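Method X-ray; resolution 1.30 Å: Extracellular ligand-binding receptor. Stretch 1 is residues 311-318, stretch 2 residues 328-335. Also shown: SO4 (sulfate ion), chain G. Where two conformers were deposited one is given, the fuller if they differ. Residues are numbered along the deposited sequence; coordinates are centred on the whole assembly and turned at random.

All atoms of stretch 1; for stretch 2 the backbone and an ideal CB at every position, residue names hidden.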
ATOM      1  N   ALA A 311       7.718 -19.233 -13.034  1.00  8.87           N
ATOM      2  CA  ALA A 311       7.474 -18.644 -11.714  1.00  8.55           C
ATOM      3  C   ALA A 311       6.186 -17.809 -11.736  1.00  8.56           C
ATOM      4  O   ALA A 311       5.312 -17.956 -10.859  1.00  8.80           O
ATOM      5  CB  ALA A 311       8.655 -17.751 -11.315  1.00  9.03           C
ATOM      6  N   ILE A 312       6.041 -16.937 -12.734  1.00  7.88           N
ATOM      7  CA  ILE A 312       4.854 -16.081 -12.798  1.00  7.97           C
ATOM      8  C   ILE A 312       3.619 -16.938 -13.053  1.00  8.65           C
ATOM      9  O   ILE A 312       2.548 -16.645 -12.476  1.00  9.14           O
ATOM     10  CB  ILE A 312       5.049 -14.979 -13.848  1.00 10.34           C
ATOM     11  CG1 ILE A 312       6.064 -13.973 -13.343  1.00 12.67           C
ATOM     12  CG2 ILE A 312       3.733 -14.353 -14.288  1.00 14.28           C
ATOM     13  CD1 ILE A 312       5.529 -13.033 -12.249  1.00 14.08           C
ATOM     14  N   ALA A 313       3.711 -17.970 -13.903  1.00  8.84           N
ATOM     15  CA  ALA A 313       2.540 -18.796 -14.166  1.00  9.45           C
ATOM     16  C   ALA A 313       2.068 -19.464 -12.872  1.00  9.19           C
ATOM     17  O   ALA A 313       0.865 -19.677 -12.700  1.00 11.27           O
ATOM     18  CB  ALA A 313       2.880 -19.829 -15.217  1.00 10.19           C
ATOM     19  N   ALA A 314       3.007 -19.799 -11.983  1.00  8.99           N
ATOM     20  CA  ALA A 314       2.642 -20.504 -10.763  1.00  9.94           C
ATOM     21  C   ALA A 314       1.865 -19.644  -9.778  1.00  9.51           C
ATOM     22  O   ALA A 314       1.089 -20.183  -8.996  1.00 12.94           O
ATOM     23  CB  ALA A 314       3.920 -20.993 -10.093  1.00 11.21           C
ATOM     24  N   VAL A 315       2.087 -18.324  -9.781  1.00  8.33           N
ATOM     25  CA  VAL A 315       1.362 -17.468  -8.829  1.00  8.92           C
ATOM     26  C   VAL A 315       0.064 -16.913  -9.379  1.00  8.33           C
ATOM     27  O   VAL A 315      -0.810 -16.561  -8.603  1.00  8.95           O
ATOM     28  CB  VAL A 315       2.226 -16.358  -8.226  1.00 11.17           C
ATOM     29  CG1 VAL A 315       3.416 -17.001  -7.495  1.00 13.74           C
ATOM     30  CG2 VAL A 315       2.658 -15.361  -9.297  1.00 13.66           C
ATOM     31  N   LYS A 316      -0.078 -16.846 -10.704  1.00  9.15           N
ATOM     32  CA  LYS A 316      -1.352 -16.420 -11.271  1.00  8.36           C
ATOM     33  C   LYS A 316      -2.469 -17.337 -10.824  1.00  9.72           C
ATOM     34  O   LYS A 316      -2.343 -18.561 -10.922  1.00 11.30           O
ATOM     35  CB  LYS A 316      -1.254 -16.435 -12.782  1.00  8.96           C
ATOM     36  CG  LYS A 316      -0.449 -15.259 -13.369  1.00  9.43           C
ATOM     37  CD  LYS A 316      -0.460 -15.367 -14.905  1.00  9.56           C
ATOM     38  CE  LYS A 316       0.252 -14.157 -15.513  1.00 11.20           C
ATOM     39  NZ  LYS A 316       0.384 -14.338 -16.997  1.00 11.91           N
ATOM     40  N   GLY A 317      -3.538 -16.746 -10.292  1.00  9.40           N
ATOM     41  CA  GLY A 317      -4.689 -17.523  -9.849  1.00 10.52           C
ATOM     42  C   GLY A 317      -4.600 -18.066  -8.448  1.00  9.78           C
ATOM     43  O   GLY A 317      -5.575 -18.641  -7.979  1.00 12.53           O
HETATM   44  N   MSE A 318      -3.467 -17.899  -7.779  0.50  9.40           N
HETATM   45  CA  MSE A 318      -3.304 -18.431  -6.436  0.50  9.89           C
HETATM   46  C   MSE A 318      -4.301 -17.744  -5.516  0.50  8.58           C
HETATM   47  O   MSE A 318      -4.478 -16.535  -5.598  0.50  9.03           O
HETATM   48  CB  MSE A 318      -1.902 -18.101  -5.933  0.50 13.54           C
HETATM   49  CG  MSE A 318      -1.383 -19.026  -4.902  0.50 14.74           C
HETATM   50 SE   MSE A 318       0.583 -18.689  -4.902  0.35 25.04          SE
HETATM   51  CE  MSE A 318       0.379 -17.952  -3.162  0.50 18.54           C
ATOM     52  N   UNK A 328      -6.439 -13.197  -3.635  1.00  6.50           N
ATOM     53  CA  UNK A 328      -5.960 -14.014  -4.743  1.00  7.54           C
ATOM     54  C   UNK A 328      -5.145 -13.165  -5.684  1.00  7.39           C
ATOM     55  O   UNK A 328      -5.275 -11.925  -5.648  1.00  7.78           O
ATOM     56  CB  UNK A 328      -7.123 -14.673  -5.488  1.00  7.54           C
ATOM     57  N   UNK A 329      -4.333 -13.780  -6.531  1.00  6.83           N
ATOM     58  CA  UNK A 329      -3.656 -13.006  -7.593  1.00  7.99           C
ATOM     59  C   UNK A 329      -4.465 -13.182  -8.883  1.00  7.32           C
ATOM     60  O   UNK A 329      -4.595 -14.305  -9.426  1.00  7.82           O
ATOM     61  CB  UNK A 329      -2.208 -13.461  -7.786  1.00  7.99           C
ATOM     62  N   UNK A 330      -5.028 -12.101  -9.376  1.00  6.92           N
ATOM     63  CA  UNK A 330      -5.787 -12.143 -10.619  1.00  9.09           C
ATOM     64  C   UNK A 330      -4.850 -12.464 -11.772  1.00  8.47           C
ATOM     65  O   UNK A 330      -3.898 -11.754 -11.965  1.00  8.76           O
ATOM     66  CB  UNK A 330      -6.513 -10.819 -10.864  1.00  9.09           C
ATOM     67  N   UNK A 331      -5.111 -13.545 -12.557  1.00  8.70           N
ATOM     68  CA  UNK A 331      -4.149 -13.851 -13.652  1.00  9.53           C
ATOM     69  C   UNK A 331      -4.104 -12.780 -14.727  1.00 10.93           C
ATOM     70  O   UNK A 331      -3.089 -12.648 -15.405  1.00 13.93           O
ATOM     71  CB  UNK A 331      -4.505 -15.188 -14.306  1.00  9.53           C
ATOM     72  N   UNK A 332      -5.194 -12.047 -14.929  0.50 10.29           N
ATOM     73  CA  UNK A 332      -5.175 -11.089 -15.991  0.50 12.34           C
ATOM     74  C   UNK A 332      -4.243  -9.917 -15.642  0.50 10.67           C
ATOM     75  O   UNK A 332      -3.398  -9.521 -16.455  0.50 13.64           O
ATOM     76  CB  UNK A 332      -6.595 -10.596 -16.277  0.50 12.34           C
ATOM     77  N   UNK A 333      -4.390  -9.372 -14.435  1.00  8.56           N
ATOM     78  CA  UNK A 333      -3.636  -8.164 -14.063  1.00  7.91           C
ATOM     79  C   UNK A 333      -2.372  -8.420 -13.256  1.00  7.64           C
ATOM     80  O   UNK A 333      -1.539  -7.533 -13.160  1.00  9.13           O
ATOM     81  CB  UNK A 333      -4.543  -7.229 -13.260  1.00  7.91           C
ATOM     82  N   UNK A 334      -2.248  -9.594 -12.645  1.00  7.03           N
ATOM     83  CA  UNK A 334      -1.146  -9.923 -11.730  1.00  6.37           C
ATOM     84  C   UNK A 334      -1.182  -9.039 -10.476  1.00  6.00           C
ATOM     85  O   UNK A 334      -0.179  -8.886  -9.787  1.00  7.35           O
ATOM     86  CB  UNK A 334       0.199  -9.765 -12.442  1.00  6.37           C
ATOM     87  N   UNK A 335      -2.368  -8.533 -10.163  1.00  6.20           N
ATOM     88  CA  UNK A 335      -2.591  -7.741  -8.948  1.00  5.60           C
ATOM     89  C   UNK A 335      -3.435  -8.517  -7.934  1.00  5.51           C
ATOM     90  O   UNK A 335      -4.331  -9.301  -8.321  1.00  6.66           O
ATOM     91  CB  UNK A 335      -3.273  -6.416  -9.294  1.00  5.60           C
TER
HETATM   92  S   SO4 G 406       0.596 -10.797 -19.318  1.00 28.49           S
HETATM   93  O1  SO4 G 406       2.081 -10.737 -19.253  1.00 30.51           O
HETATM   94  O2  SO4 G 406       0.114 -11.106 -20.688  1.00 47.69           O
HETATM   95  O3  SO4 G 406       0.085 -11.835 -18.399  1.00 44.06           O
HETATM   96  O4  SO4 G 406       0.032  -9.427 -18.978  1.00 29.26           O

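Position 328 has extended backbone angles (-153/162), and its CA-to-CB bond points sideways. The ideal CB lies 3.2 Å from Met 318 O, a tight approach that favours a small or slender side chain, such as alanine, serine or threonine. The deposited residue is Ser 328 with chi1 p. Its CA makes a CA-H...O contact with Met 318 O (3.0 Å, 124° at the hydrogen).

Position 329 is held by its backbone: its N donates to Met 318 O (2.9 Å, 152°), and its O accepts from Gly 317 N (2.8 Å, 142°). The pair clamps the turn that follows the helix, a type II turn from Val 315 to Met 318. The ideal CB points sideways, 3.5 Å from Val 315 O, with the aliphatic Val 315 nearby, so valine, leucine, isoleucine or methionine would suit. It is Ile 329 (m, m), whose CB packs 3.4 Å from Val 315 O while the end of the chain leads away.

Position 330 points away, and its ideal CB has nothing of stretch 1 within 5.5 Å, so stretch 1 does not select a residue. Asp 330 serves its own loop: OD1 accepts from the N of 332 at 2.9 Å.

Position 331 has phi -65, compatible with proline, and its ideal CB sits 3.8 Å from Lys 316 CB and 4.4 Å from Gly 317 N. A compact aliphatic group fits; alanine or valine could also serve. Pro 331 places CG 3.7 Å from Gly 317 N, and its CB 4.0 Å from Lys 316 CB. Its carbonyl O is joined to Lys 316 NZ through water 2 (2.8 Å from Pro 331 O, 2.9 Å from Lys 316 NZ).

Positions 332 and 333 point away from stretch 1, which leaves their choice open. They are Glu 332 and Thr 333; Thr 333 OG1 accepts from the N of 335 at 3.3 Å.

Position 334 has positive phi (64/24), where glycine, asparagine or aspartate would be comfortable. Its CB points sideways, 5.4 Å from Lys 316 CE, but the sulfate also lies within reach of a long side chain, favouring a cationic one. Arg 334 bends back: CD comes 3.7 Å from Lys 316 CE and 4.0 Å from Ile 312 CG2. Arg 334 NH2 donates to SO4 O4 (3.0 Å, 166°) and Lys 316 NZ to SO4 O3 (2.9 Å), so one anion bridges two cationic side chains.

Position 335 lies out of reach of stretch 1, which gives no preference; it is His 335, whose ring nitrogens bond elsewhere in the structure.

Stretch 2 (328-335) SIDPETRH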
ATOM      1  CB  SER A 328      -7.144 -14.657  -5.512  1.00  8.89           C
ATOM      2  OG  SER A 328      -8.006 -13.641  -6.009  1.00 10.54           O
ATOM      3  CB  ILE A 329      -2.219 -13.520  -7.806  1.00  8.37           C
ATOM      4  CG1 ILE A 329      -1.360 -13.307  -6.548  1.00  8.83           C
ATOM      5  CG2 ILE A 329      -1.630 -12.780  -9.008  1.00  7.96           C
ATOM      6  CD1 ILE A 329      -1.310 -11.852  -6.050  1.00  9.45           C
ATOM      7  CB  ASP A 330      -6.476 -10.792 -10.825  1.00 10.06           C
ATOM      8  CG  ASP A 330      -7.511 -10.827 -11.946  1.00 13.64           C
ATOM      9  OD1 ASP A 330      -7.196 -11.355 -13.000  1.00 19.40           O
ATOM     10  OD2 ASP A 330      -8.656 -10.386 -11.791  1.00 18.06           O
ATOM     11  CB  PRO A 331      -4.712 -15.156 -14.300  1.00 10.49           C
ATOM     12  CG  PRO A 331      -5.540 -15.757 -13.234  1.00 11.71           C
ATOM     13  CD  PRO A 331      -6.139 -14.595 -12.423  1.00 10.18           C
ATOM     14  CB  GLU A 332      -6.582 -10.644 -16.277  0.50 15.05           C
ATOM     15  CG  GLU A 332      -6.575  -9.572 -17.297  0.50 15.77           C
ATOM     16  CD  GLU A 332      -7.874  -9.450 -17.985  0.50 16.95           C
ATOM     17  OE1 GLU A 332      -8.868 -10.052 -17.537  0.50 21.15           O
ATOM     18  OE2 GLU A 332      -7.876  -8.734 -18.985  0.50 16.04           O
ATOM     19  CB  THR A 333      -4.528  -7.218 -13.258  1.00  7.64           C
ATOM     20  OG1 THR A 333      -4.952  -7.911 -12.068  1.00  7.92           O
ATOM     21  CG2 THR A 333      -5.723  -6.727 -14.063  1.00  9.22           C
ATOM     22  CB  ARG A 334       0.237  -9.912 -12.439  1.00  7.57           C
ATOM     23  CG  ARG A 334       0.403 -11.146 -13.309  1.00  7.39           C
ATOM     24  CD  ARG A 334       1.579 -10.962 -14.298  1.00  7.53           C
ATOM     25  NE  ARG A 334       1.242 -10.031 -15.388  1.00  7.94           N
ATOM     26  CZ  ARG A 334       1.647  -8.780 -15.517  1.00  7.85           C
ATOM     27  NH1 ARG A 334       2.384  -8.200 -14.600  1.00  7.62           N
ATOM     28  NH2 ARG A 334       1.305  -8.093 -16.600  1.00 10.63           N
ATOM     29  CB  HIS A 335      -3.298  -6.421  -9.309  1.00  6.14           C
ATOM     30  CG  HIS A 335      -3.480  -5.578  -8.111  1.00  5.41           C
ATOM     31  ND1 HIS A 335      -2.422  -5.006  -7.434  1.00  6.03           N
ATOM     32  CD2 HIS A 335      -4.612  -5.346  -7.349  1.00  5.60           C
ATOM     33  CE1 HIS A 335      -2.886  -4.430  -6.307  1.00  6.24           C
ATOM     34  NE2 HIS A 335      -4.218  -4.617  -6.243  1.00  6.15           N
TER
HETATM   35  O   HOH W   1      -0.945 -11.284 -16.836  1.00 21.37           O
HETATM   36  O   HOH W   2      -2.427 -14.067 -17.709  1.00 33.50           O
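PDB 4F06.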